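PDB 2FON: peroxisomal acyl-CoA oxidase 1A from Solanum lycopersicum, which probably catalyses the FAD-dependent oxidation of fatty acyl-CoA to trans-2-enoyl-CoA, the first step of peroxisomal beta-oxidation, passing the electrons to oxygen. Local coordinates for residues G34-V37 with D38-K41; A88-A91 with W92-I96; I126-I129 with K130-T134; E507-S510 with A511-V515; L580-L583 with H584-G588. One frame throughout, in Å; residues are numbered along the deposited sequence.

Interaction 1 (G34-V37 with D38-K41)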
loop_
_atom_site.group_PDB
_atom_site.type_symbol
_atom_site.label_atom_id
_atom_site.label_comp_id
_atom_site.label_asym_id
_atom_site.label_seq_id
_atom_site.Cartn_x
_atom_site.Cartn_y
_atom_site.Cartn_z
ATOM N N GLY B 34 2.133 7.702 -32.150
ATOM C CA GLY B 34 1.255 8.306 -33.125
ATOM C C GLY B 34 0.888 9.697 -32.665
ATOM O O GLY B 34 -0.297 10.075 -32.705
ATOM N N PHE B 35 1.911 10.441 -32.209
ATOM C CA PHE B 35 1.798 11.835 -31.777
ATOM C C PHE B 35 3.182 12.419 -31.567
ATOM O O PHE B 35 4.179 11.693 -31.575
ATOM C CB PHE B 35 0.925 11.994 -30.514
ATOM C CG PHE B 35 1.579 11.508 -29.225
ATOM C CD1 PHE B 35 1.378 10.229 -28.769
ATOM C CD2 PHE B 35 2.398 12.343 -28.477
ATOM C CE1 PHE B 35 1.982 9.786 -27.573
ATOM C CE2 PHE B 35 3.002 11.905 -27.310
ATOM C CZ PHE B 35 2.778 10.630 -26.850
ATOM N N ASP B 36 3.211 13.740 -31.371
ATOM C CA ASP B 36 4.422 14.563 -31.232
ATOM C C ASP B 36 4.791 14.637 -29.738
ATOM O O ASP B 36 4.063 15.226 -28.947
ATOM C CB ASP B 36 4.114 15.966 -31.809
ATOM C CG ASP B 36 5.293 16.969 -31.690
ATOM O OD1 ASP B 36 5.102 18.145 -32.107
ATOM O OD2 ASP B 36 6.402 16.613 -31.185
ATOM N N VAL B 37 5.893 14.013 -29.344
ATOM C CA VAL B 37 6.257 13.939 -27.930
ATOM C C VAL B 37 6.716 15.310 -27.431
ATOM O O VAL B 37 6.433 15.683 -26.279
ATOM C CB VAL B 37 7.323 12.844 -27.629
ATOM C CG1 VAL B 37 6.829 11.458 -28.098
ATOM C CG2 VAL B 37 8.651 13.184 -28.282
ATOM N N ASP B 38 7.386 16.064 -28.313
ATOM C CA ASP B 38 7.917 17.382 -27.944
ATOM C C ASP B 38 6.779 18.296 -27.515
ATOM O O ASP B 38 6.894 19.035 -26.522
ATOM C CB ASP B 38 8.767 17.991 -29.067
ATOM C CG ASP B 38 10.051 17.143 -29.371
ATOM O OD1 ASP B 38 10.223 16.660 -30.525
ATOM O OD2 ASP B 38 10.892 16.942 -28.455
ATOM N N GLU B 39 5.652 18.222 -28.212
ATOM C CA GLU B 39 4.505 18.985 -27.754
ATOM C C GLU B 39 3.848 18.378 -26.510
ATOM O O GLU B 39 3.418 19.118 -25.639
ATOM C CB GLU B 39 3.486 19.228 -28.876
ATOM C CG GLU B 39 3.972 20.238 -29.895
ATOM C CD GLU B 39 4.087 21.678 -29.367
ATOM O OE1 GLU B 39 3.259 22.098 -28.490
ATOM O OE2 GLU B 39 5.009 22.390 -29.872
ATOM N N MET B 40 3.782 17.052 -26.406
ATOM C CA MET B 40 3.245 16.474 -25.178
ATOM C C MET B 40 4.027 16.909 -23.942
ATOM O O MET B 40 3.440 17.273 -22.920
ATOM C CB MET B 40 3.138 14.977 -25.223
ATOM C CG MET B 40 2.180 14.482 -24.128
ATOM S SD MET B 40 0.441 14.765 -24.472
ATOM C CE MET B 40 0.166 13.574 -25.746
ATOM N N LYS B 41 5.340 16.925 -24.078
ATOM C CA LYS B 41 6.172 17.458 -23.089
ATOM C C LYS B 41 5.606 18.803 -22.666
ATOM O O LYS B 41 5.376 19.030 -21.453
ATOM C CB LYS B 41 7.588 17.573 -23.603
ATOM C CG LYS B 41 8.201 16.248 -24.091
ATOM C CD LYS B 41 9.685 16.188 -23.772
ATOM C CE LYS B 41 10.345 14.846 -24.107
ATOM N NZ LYS B 41 11.832 14.992 -24.046
#

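Interaction 2 (A88-A91 with W92-I96)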
loop_
_atom_site.group_PDB
_atom_site.type_symbol
_atom_site.label_atom_id
_atom_site.label_comp_id
_atom_site.label_asym_id
_atom_site.label_seq_id
_atom_site.Cartn_x
_atom_site.Cartn_y
_atom_site.Cartn_z
ATOM N N ALA B 88 21.781 19.960 1.336
ATOM C CA ALA B 88 21.003 21.165 1.606
ATOM C C ALA B 88 21.840 22.506 1.451
ATOM O O ALA B 88 21.408 23.470 0.766
ATOM C CB ALA B 88 20.311 21.052 2.954
ATOM N N ALA B 89 23.023 22.526 2.062
ATOM C CA ALA B 89 23.979 23.583 1.890
ATOM C C ALA B 89 24.390 23.739 0.438
ATOM O O ALA B 89 24.447 24.885 -0.095
ATOM C CB ALA B 89 25.217 23.318 2.750
ATOM N N TYR B 90 24.710 22.620 -0.215
ATOM C CA TYR B 90 25.285 22.743 -1.562
ATOM C C TYR B 90 24.240 23.374 -2.480
ATOM O O TYR B 90 24.547 24.293 -3.240
ATOM C CB TYR B 90 25.856 21.420 -2.084
ATOM C CG TYR B 90 26.395 21.493 -3.482
ATOM C CD1 TYR B 90 27.553 22.190 -3.758
ATOM C CD2 TYR B 90 25.741 20.881 -4.537
ATOM C CE1 TYR B 90 28.047 22.302 -5.028
ATOM C CE2 TYR B 90 26.228 20.947 -5.810
ATOM C CZ TYR B 90 27.401 21.674 -6.060
ATOM O OH TYR B 90 27.930 21.782 -7.347
ATOM N N ALA B 91 23.005 22.912 -2.377
ATOM C CA ALA B 91 21.900 23.473 -3.118
ATOM C C ALA B 91 21.716 24.961 -2.827
ATOM O O ALA B 91 21.571 25.741 -3.741
ATOM C CB ALA B 91 20.622 22.697 -2.815
ATOM N N TRP B 92 21.740 25.379 -1.568
ATOM C CA TRP B 92 21.611 26.802 -1.283
ATOM C C TRP B 92 22.698 27.532 -2.083
ATOM O O TRP B 92 22.418 28.412 -2.880
ATOM C CB TRP B 92 21.692 27.081 0.224
ATOM C CG TRP B 92 21.528 28.519 0.627
ATOM C CD1 TRP B 92 22.421 29.266 1.354
ATOM C CD2 TRP B 92 20.434 29.410 0.303
ATOM N NE1 TRP B 92 21.955 30.576 1.501
ATOM C CE2 TRP B 92 20.746 30.687 0.866
ATOM C CE3 TRP B 92 19.248 29.270 -0.426
ATOM C CZ2 TRP B 92 19.901 31.784 0.739
ATOM C CZ3 TRP B 92 18.386 30.352 -0.513
ATOM C CH2 TRP B 92 18.714 31.591 0.067
ATOM N N LYS B 93 23.930 27.096 -1.924
ATOM C CA LYS B 93 25.033 27.618 -2.689
ATOM C C LYS B 93 24.794 27.598 -4.215
ATOM O O LYS B 93 25.300 28.519 -4.929
ATOM C CB LYS B 93 26.294 26.839 -2.335
ATOM C CG LYS B 93 27.566 27.381 -2.854
ATOM C CD LYS B 93 28.796 26.521 -2.452
ATOM C CE LYS B 93 29.714 26.306 -3.706
ATOM N NZ LYS B 93 31.178 26.159 -3.395
ATOM N N ARG B 94 24.074 26.635 -4.793
ATOM C CA ARG B 94 23.880 26.798 -6.238
ATOM C C ARG B 94 22.794 27.827 -6.510
ATOM O O ARG B 94 22.856 28.549 -7.560
ATOM C CB ARG B 94 23.529 25.535 -6.958
ATOM C CG ARG B 94 24.547 24.519 -6.886
ATOM C CD ARG B 94 25.795 25.027 -7.482
ATOM N NE ARG B 94 25.802 24.974 -8.950
ATOM C CZ ARG B 94 26.630 25.732 -9.690
ATOM N NH1 ARG B 94 27.478 26.576 -9.071
ATOM N NH2 ARG B 94 26.626 25.664 -11.025
ATOM N N ILE B 95 21.802 27.915 -5.599
ATOM C CA ILE B 95 20.763 28.915 -5.777
ATOM C C ILE B 95 21.385 30.313 -5.832
ATOM O O ILE B 95 20.998 31.163 -6.647
ATOM C CB ILE B 95 19.709 28.824 -4.720
ATOM C CG1 ILE B 95 18.822 27.597 -4.984
ATOM C CG2 ILE B 95 18.823 30.063 -4.731
ATOM C CD1 ILE B 95 18.083 27.081 -3.764
ATOM N N ILE B 96 22.389 30.548 -4.998
ATOM C CA ILE B 96 23.002 31.832 -4.965
ATOM C C ILE B 96 23.847 32.010 -6.199
ATOM O O ILE B 96 23.584 32.889 -7.020
ATOM C CB ILE B 96 23.851 31.978 -3.719
ATOM C CG1 ILE B 96 22.988 31.894 -2.450
ATOM C CG2 ILE B 96 24.621 33.284 -3.736
ATOM C CD1 ILE B 96 21.979 33.030 -2.278
#

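Interaction 3 (I126-I129 with K130-T134)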
loop_
_atom_site.group_PDB
_atom_site.type_symbol
_atom_site.label_atom_id
_atom_site.label_comp_id
_atom_site.label_asym_id
_atom_site.label_seq_id
_atom_site.Cartn_x
_atom_site.Cartn_y
_atom_site.Cartn_z
ATOM N N ILE B 126 7.987 30.388 6.055
ATOM C CA ILE B 126 7.808 31.648 5.402
ATOM C C ILE B 126 6.332 31.918 5.068
ATOM O O ILE B 126 5.829 32.994 5.394
ATOM C CB ILE B 126 8.634 31.714 4.179
ATOM C CG1 ILE B 126 10.106 31.673 4.597
ATOM C CG2 ILE B 126 8.225 32.961 3.354
ATOM C CD1 ILE B 126 11.096 32.219 3.553
ATOM N N PRO B 127 5.637 30.986 4.375
ATOM C CA PRO B 127 4.204 31.297 4.141
ATOM C C PRO B 127 3.366 31.663 5.369
ATOM O O PRO B 127 2.447 32.486 5.269
ATOM C CB PRO B 127 3.676 30.073 3.385
ATOM C CG PRO B 127 4.917 29.587 2.648
ATOM C CD PRO B 127 6.051 29.776 3.644
ATOM N N ALA B 128 3.716 31.139 6.522
ATOM C CA ALA B 128 2.960 31.500 7.730
ATOM C C ALA B 128 3.216 32.935 8.170
ATOM O O ALA B 128 2.288 33.651 8.582
ATOM C CB ALA B 128 3.227 30.520 8.890
ATOM N N ILE B 129 4.460 33.368 8.084
ATOM C CA ILE B 129 4.748 34.741 8.427
ATOM C C ILE B 129 4.081 35.718 7.445
ATOM O O ILE B 129 3.364 36.646 7.874
ATOM C CB ILE B 129 6.248 34.964 8.575
ATOM C CG1 ILE B 129 6.746 34.049 9.710
ATOM C CG2 ILE B 129 6.516 36.424 8.870
ATOM C CD1 ILE B 129 8.248 34.006 9.904
ATOM N N LYS B 130 4.289 35.464 6.141
ATOM C CA LYS B 130 3.642 36.201 5.061
ATOM C C LYS B 130 2.139 36.362 5.246
ATOM O O LYS B 130 1.630 37.467 5.297
ATOM C CB LYS B 130 3.971 35.593 3.705
ATOM C CG LYS B 130 4.963 36.493 2.969
ATOM C CD LYS B 130 5.263 36.095 1.547
ATOM C CE LYS B 130 5.674 37.376 0.789
ATOM N NZ LYS B 130 5.642 37.287 -0.717
ATOM N N GLY B 131 1.448 35.249 5.409
ATOM C CA GLY B 131 0.020 35.262 5.617
ATOM C C GLY B 131 -0.433 35.811 6.942
ATOM O O GLY B 131 -1.546 36.327 7.027
ATOM N N GLN B 132 0.376 35.712 7.995
ATOM C CA GLN B 132 -0.199 36.058 9.293
ATOM C C GLN B 132 0.558 37.104 10.097
ATOM O O GLN B 132 0.147 37.433 11.217
ATOM C CB GLN B 132 -0.435 34.816 10.167
ATOM C CG GLN B 132 -1.153 33.664 9.537
ATOM C CD GLN B 132 -0.852 32.334 10.213
ATOM O OE1 GLN B 132 -0.943 32.202 11.443
ATOM N NE2 GLN B 132 -0.505 31.342 9.422
ATOM N N GLY B 133 1.669 37.607 9.578
ATOM C CA GLY B 133 2.374 38.668 10.303
ATOM C C GLY B 133 1.874 40.013 9.817
ATOM O O GLY B 133 1.403 40.114 8.689
ATOM N N THR B 134 1.993 41.050 10.641
ATOM C CA THR B 134 1.645 42.413 10.234
ATOM C C THR B 134 2.636 42.900 9.178
ATOM O O THR B 134 3.644 42.235 8.921
ATOM C CB THR B 134 1.810 43.382 11.389
ATOM O OG1 THR B 134 3.142 43.235 11.905
ATOM C CG2 THR B 134 0.751 43.160 12.510
#

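Interaction 4 (E507-S510 with A511-V515)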
loop_
_atom_site.group_PDB
_atom_site.type_symbol
_atom_site.label_atom_id
_atom_site.label_comp_id
_atom_site.label_asym_id
_atom_site.label_seq_id
_atom_site.Cartn_x
_atom_site.Cartn_y
_atom_site.Cartn_z
ATOM N N GLU B 507 -22.722 13.693 -13.348
ATOM C CA GLU B 507 -23.587 14.667 -12.706
ATOM C C GLU B 507 -24.764 13.965 -12.075
ATOM O O GLU B 507 -25.066 14.185 -10.905
ATOM C CB GLU B 507 -24.052 15.704 -13.721
ATOM C CG GLU B 507 -22.972 16.745 -14.067
ATOM C CD GLU B 507 -23.450 17.878 -14.994
ATOM O OE1 GLU B 507 -22.724 18.881 -15.100
ATOM O OE2 GLU B 507 -24.532 17.802 -15.634
ATOM N N ALA B 508 -25.394 13.072 -12.833
ATOM C CA ALA B 508 -26.573 12.348 -12.350
ATOM C C ALA B 508 -26.206 11.564 -11.106
ATOM O O ALA B 508 -26.770 11.770 -10.029
ATOM C CB ALA B 508 -27.112 11.425 -13.422
ATOM N N ARG B 509 -25.219 10.697 -11.263
ATOM C CA ARG B 509 -24.715 9.907 -10.178
ATOM C C ARG B 509 -24.525 10.724 -8.885
ATOM O O ARG B 509 -24.966 10.314 -7.799
ATOM C CB ARG B 509 -23.389 9.295 -10.592
ATOM C CG ARG B 509 -22.713 8.542 -9.453
ATOM C CD ARG B 509 -21.254 8.704 -9.547
ATOM N NE ARG B 509 -20.535 7.798 -8.689
ATOM C CZ ARG B 509 -19.214 7.890 -8.526
ATOM N NH1 ARG B 509 -18.540 8.821 -9.200
ATOM N NH2 ARG B 509 -18.562 7.065 -7.696
ATOM N N SER B 510 -23.850 11.865 -9.006
ATOM C CA SER B 510 -23.517 12.643 -7.843
ATOM C C SER B 510 -24.776 13.285 -7.248
ATOM O O SER B 510 -25.060 13.143 -6.048
ATOM C CB SER B 510 -22.433 13.665 -8.188
ATOM O OG SER B 510 -22.212 14.538 -7.095
ATOM N N ALA B 511 -25.555 13.945 -8.097
ATOM C CA ALA B 511 -26.841 14.493 -7.662
ATOM C C ALA B 511 -27.620 13.414 -6.965
ATOM O O ALA B 511 -28.006 13.560 -5.816
ATOM C CB ALA B 511 -27.627 15.045 -8.829
ATOM N N ARG B 512 -27.823 12.301 -7.644
ATOM C CA ARG B 512 -28.607 11.254 -7.037
ATOM C C ARG B 512 -28.010 10.832 -5.703
ATOM O O ARG B 512 -28.718 10.792 -4.722
ATOM C CB ARG B 512 -28.772 10.096 -7.982
ATOM C CG ARG B 512 -29.794 10.351 -9.017
ATOM C CD ARG B 512 -29.323 9.822 -10.336
ATOM N NE ARG B 512 -30.249 10.183 -11.401
ATOM C CZ ARG B 512 -31.104 9.328 -11.948
ATOM N NH1 ARG B 512 -31.126 8.059 -11.531
ATOM N NH2 ARG B 512 -31.920 9.736 -12.918
ATOM N N MET B 513 -26.707 10.599 -5.638
ATOM C CA MET B 513 -26.127 10.142 -4.374
ATOM C C MET B 513 -26.266 11.146 -3.242
ATOM O O MET B 513 -26.674 10.782 -2.124
ATOM C CB MET B 513 -24.696 9.656 -4.528
ATOM C CG MET B 513 -24.630 8.258 -5.065
ATOM S SD MET B 513 -22.951 7.892 -5.572
ATOM C CE MET B 513 -22.122 7.611 -3.983
ATOM N N SER B 514 -25.981 12.413 -3.549
ATOM C CA SER B 514 -26.168 13.476 -2.566
ATOM C C SER B 514 -27.619 13.650 -2.146
ATOM O O SER B 514 -27.886 13.817 -0.975
ATOM C CB SER B 514 -25.602 14.778 -3.064
ATOM O OG SER B 514 -24.210 14.751 -2.874
ATOM N N VAL B 515 -28.547 13.571 -3.087
ATOM C CA VAL B 515 -29.956 13.651 -2.749
ATOM C C VAL B 515 -30.330 12.538 -1.784
ATOM O O VAL B 515 -30.955 12.765 -0.758
ATOM C CB VAL B 515 -30.853 13.624 -4.033
ATOM C CG1 VAL B 515 -32.291 13.212 -3.725
ATOM C CG2 VAL B 515 -30.824 15.003 -4.722
#

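Interaction 5 (L580-L583 with H584-G588)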
loop_
_atom_site.group_PDB
_atom_site.type_symbol
_atom_site.label_atom_id
_atom_site.label_comp_id
_atom_site.label_asym_id
_atom_site.label_seq_id
_atom_site.Cartn_x
_atom_site.Cartn_y
_atom_site.Cartn_z
ATOM N N LEU B 580 -14.191 6.261 -17.763
ATOM C CA LEU B 580 -14.824 4.959 -17.884
ATOM C C LEU B 580 -14.234 3.947 -16.946
ATOM O O LEU B 580 -14.903 2.998 -16.557
ATOM C CB LEU B 580 -14.815 4.470 -19.324
ATOM C CG LEU B 580 -15.585 5.471 -20.199
ATOM C CD1 LEU B 580 -15.557 5.048 -21.612
ATOM C CD2 LEU B 580 -17.035 5.692 -19.718
ATOM N N PHE B 581 -12.993 4.140 -16.520
ATOM C CA PHE B 581 -12.451 3.214 -15.514
ATOM C C PHE B 581 -13.227 3.427 -14.260
ATOM O O PHE B 581 -13.580 2.473 -13.581
ATOM C CB PHE B 581 -10.975 3.441 -15.186
ATOM C CG PHE B 581 -10.488 2.581 -14.058
ATOM C CD1 PHE B 581 -10.411 3.080 -12.763
ATOM C CD2 PHE B 581 -10.142 1.249 -14.280
ATOM C CE1 PHE B 581 -9.963 2.249 -11.683
ATOM C CE2 PHE B 581 -9.659 0.424 -13.230
ATOM C CZ PHE B 581 -9.577 0.926 -11.931
ATOM N N ILE B 582 -13.463 4.695 -13.962
ATOM C CA ILE B 582 -14.101 5.064 -12.748
ATOM C C ILE B 582 -15.549 4.539 -12.832
ATOM O O ILE B 582 -16.074 3.925 -11.865
ATOM C CB ILE B 582 -14.036 6.597 -12.539
ATOM C CG1 ILE B 582 -12.592 7.097 -12.334
ATOM C CG2 ILE B 582 -14.853 6.998 -11.346
ATOM C CD1 ILE B 582 -11.798 6.506 -11.036
ATOM N N LEU B 583 -16.181 4.739 -13.994
ATOM C CA LEU B 583 -17.571 4.347 -14.132
ATOM C C LEU B 583 -17.739 2.856 -13.861
ATOM O O LEU B 583 -18.710 2.461 -13.232
ATOM C CB LEU B 583 -18.136 4.740 -15.485
ATOM C CG LEU B 583 -19.601 4.368 -15.750
ATOM C CD1 LEU B 583 -20.299 5.390 -16.646
ATOM C CD2 LEU B 583 -19.750 2.933 -16.317
ATOM N N HIS B 584 -16.789 2.030 -14.312
ATOM C CA HIS B 584 -16.868 0.570 -14.075
ATOM C C HIS B 584 -16.594 0.222 -12.596
ATOM O O HIS B 584 -17.248 -0.646 -12.038
ATOM C CB HIS B 584 -15.902 -0.171 -15.008
ATOM C CG HIS B 584 -15.922 -1.658 -14.858
ATOM N ND1 HIS B 584 -16.806 -2.466 -15.548
ATOM C CD2 HIS B 584 -15.149 -2.496 -14.115
ATOM C CE1 HIS B 584 -16.592 -3.733 -15.233
ATOM N NE2 HIS B 584 -15.585 -3.781 -14.374
ATOM N N LYS B 585 -15.628 0.900 -11.977
ATOM C CA LYS B 585 -15.245 0.585 -10.657
ATOM C C LYS B 585 -16.431 0.826 -9.721
ATOM O O LYS B 585 -16.727 0.018 -8.840
ATOM C CB LYS B 585 -14.071 1.495 -10.331
ATOM C CG LYS B 585 -13.799 1.798 -8.883
ATOM C CD LYS B 585 -12.570 1.192 -8.474
ATOM C CE LYS B 585 -12.224 1.491 -7.062
ATOM N NZ LYS B 585 -11.111 2.444 -7.152
ATOM N N HIS B 586 -17.120 1.945 -9.926
ATOM C CA HIS B 586 -18.204 2.327 -9.076
ATOM C C HIS B 586 -19.495 2.067 -9.861
ATOM O O HIS B 586 -20.512 2.787 -9.743
ATOM C CB HIS B 586 -18.063 3.797 -8.718
ATOM C CG HIS B 586 -17.054 4.091 -7.645
ATOM N ND1 HIS B 586 -15.791 4.577 -7.915
ATOM C CD2 HIS B 586 -17.146 4.039 -6.291
ATOM C CE1 HIS B 586 -15.132 4.764 -6.782
ATOM N NE2 HIS B 586 -15.926 4.424 -5.785
ATOM N N GLN B 587 -19.495 1.016 -10.665
ATOM C CA GLN B 587 -20.663 0.794 -11.519
ATOM C C GLN B 587 -22.010 0.756 -10.810
ATOM O O GLN B 587 -23.022 1.113 -11.376
ATOM C CB GLN B 587 -20.499 -0.437 -12.370
ATOM C CG GLN B 587 -20.670 -0.100 -13.814
ATOM C CD GLN B 587 -21.173 -1.252 -14.587
ATOM O OE1 GLN B 587 -21.892 -2.078 -14.051
ATOM N NE2 GLN B 587 -20.785 -1.345 -15.854
ATOM N N GLY B 588 -22.037 0.330 -9.564
ATOM C CA GLY B 588 -23.310 0.290 -8.894
ATOM C C GLY B 588 -23.859 1.689 -8.766
ATOM O O GLY B 588 -25.052 1.903 -8.922
#

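Interaction 1 (G34-V37 with D38-K41)
M40 N reaches back to D36 O (3.1 Å, N-H...O angle 161°), and this bond closes the first turn of helix 37-45 as the chain leaves its extended run through F35. D36 is the N-cap. Its chi1 of 178° carries CG away from the backbone N to lie beside the carbonyl carbon, which brings OD2 in front of the N-H groups at the start of the helix. D38 N meets OD2 of D36 at 3.1 Å and E39 N meets the same OD2 at 3.5 Å; both are weak bonds, so a single oxygen serves two donors, while OD1 lies against the E39 side chain at CG. D38 OD1 stands 3.9 Å from D36 OD2, the two carboxylates turned nearly perpendicular. On another side of the turn, M40 bends at chi2 and chi3 and sets CE over one face of the F35 ring, toward its rim, 4.0 Å from the centroid; this is a CH-pi and Met-aromatic contact, with SD more oblique. Both side chains also pack on L622 of helix 619-624, and K41 NZ bonds N627 OD1. With D36 cut back to an alanine, the amides of D38 and E39 would probably lose their cap and the helix start could fray. The negative carboxylate is probably favoured by the positive end of the helix dipole, which may offset its nearness to D38.

Interaction 2 (A88-A91 with W92-I96)
Y90 and R94, one turn apart on helix 77-97, run side by side and point the same way. R94 CG lies over one face of the Y90 ring, offset toward the rim, 4.1 Å from CE2 of Y90. Farther out, R94 CD comes 4.0 Å from Y90 CZ and 3.9 Å from Y90 OH. The guanidinium continues beyond the hydroxyl, its plane only 13° from that of the ring. R94 gets there by bends at chi2 (-60°) and chi3 (-80°), which turn the chain outward alongside the tyrosine. Beneath the pair the i to i+4 bonds continue: R94 N donates to Y90 O at 2.8 Å and weakly to A91 O, K93 N to A89 O at 2.9 Å and I95 N to A91 O at 2.9 Å. Y90 OH bonds D64 OD2, and R94 NH1 forms a salt bridge with E97. F67 meets the Y90 ring at an incline. A91 and I95 pack on helix 102-112, and A89 touches Y669 of the second subunit. The aliphatic part of R94 thus gives one face of the ring apolar contact near its rim, while its charged end goes to E97 and the hydroxyl to D64.

Interaction 3 (I126-I129 with K130-T134)
The last turn of helix 118-132 is wound by K130, G131, Q132 and G133, whose amides donate in order to the carbonyls of I126, P127, A128 and I129. K130 N meets I126 O at 3.0 Å, G131 N meets P127 O at 2.9 Å and Q132 N meets A128 O at 2.9 Å. I129 O takes two donors: the bond from G133 N and a weaker one from Q132 N. The proline has no N-H to give to the turn before, and the helix kinks there. G133 then leaves helical geometry, and T134 caps the next helix, 135-146, while Q137 OE1 accepts from T134 N in the manner of a capping box. The main side-chain contact is Q132 on A128. With chi1 at -49°, CG sits beside the backbone N, and the glutamine runs past the A128 carbonyl: Q132 CB is 3.4 Å and Q132 CG 3.6 Å from A128 O, and NE2 lies 3.9 Å from A128 CB. On another side of the helix, I126 and K130 pack against Y146 of helix 135-146. The A128 side chain comes within about 4 Å of that of Y154, an FAD-binding residue, so this turn borders the residues that hold FAD, the cofactor itself being about 10 Å from the A128 side chain. The glutamine stem thus lies along the A128 carbonyl, with the amide N near the alanine methyl, while OE1 is tied by a hydrogen bond to Y208 OH, joining the helix end to the strand that carries Y208.

Interaction 4 (E507-S510 with A511-V515)
The amides of A511, R512, M513 and S514 donate in turn to the carbonyls of E507, A508, R509 and S510, the i to i+4 pattern of an uninterrupted alpha helix, here part of helix 499-521 in the C-terminal helical region. R512 N meets A508 O at 2.7 Å and S514 N meets S510 O at 2.8 Å, both close to straight. The van der Waals contacts of the side chains follow the same spacing. R512, its CG anti to the carbonyl carbon (chi1 -78°), runs back along the preceding turn: CG lies 3.5 Å from A508 O, and NE comes to 3.9 Å from A508 CB. R509 and M513 lie side by side, pointing the same way, with the sulfur beside the arginine chain where it passes into the guanidinium. The polar ends are spent outside the turn. R512 NE bonds L483 O, R509 forms a salt bridge with D589 and bonds Q547, E507 pairs with R479, and S510 OG bonds Y476 OH, so these mostly buried groups are satisfied by neighbouring helices and loops. Replacing R512 by an alanine is likely to leave the L483 carbonyl without this donor and open a gap along the A508 side of the helix. S514, on another face, packs into helix 446-462. M513 bends only at chi3, and its SD stands 3.9 Å from both CG and NE of R509.

Interaction 5 (L580-L583 with H584-G588)
Q587 lies against L583 with the base of its side chain, and the approach starts at the backbone, where Q587 CA makes a CA-H...O contact with L583 O at 3.1 Å. CB stays beside the same carbonyl, Q587 CB to L583 O 3.5 Å, and CG, slightly nearer to that oxygen, also meets the leucine, with Q587 CG 4.0 Å from L583 CD2. Beyond CG the chain runs extended past the leucine, Q587 NE2 staying 4.4 Å from L583 CD2 while OE1 turns off. L583 meets it from an angle, its own CG anti to the backbone N (chi1 180°), and it also packs on A604 of helix 598-615. The whole turn is the junction of two helices: 567-585 ends, H586 leaves helical geometry, and 587-592 begins. The last regular bonds of the first helix are H584 N to L580 O, K585 N to F581 O and H586 N to I582 O, the last at 3.0 Å and nearly straight. Q587 N does not continue the series and makes a weak bond to H584 O instead. The H586 ring has I582 O at its edge, near its plane, with ND1 4.0 Å from I582 O. F581 CE1 comes 4.3 Å from K585 CD; the phenylalanine also rests on N351 and P355 of helix 347-380, its side chain about 7 Å from that of R352, an FAD-binding residue. H584 NE2 bonds E540 OE1 of the second subunit.

How the interactions relate
From the N terminus the contacts follow in series, none nested or crossing, and each closes only one local helical turn. Interaction 1 starts helix 37-45 and sets it against helices 619-624 and 567-585, tying the N-terminal region to the C-terminal one. Interaction 2 lies within helix 77-97, and interaction 3 ends helix 118-132 beside the flavin site; their nearest atoms are about 8 Å apart. Interactions 4 and 5 belong to the C-terminal helices, with interaction 2 across the chain's centre from both. Interactions 4 and 5 touch, R509 NH2 lying 3.3 Å from H586 CG, which joins helix 499-521 to the break after helix 567-585.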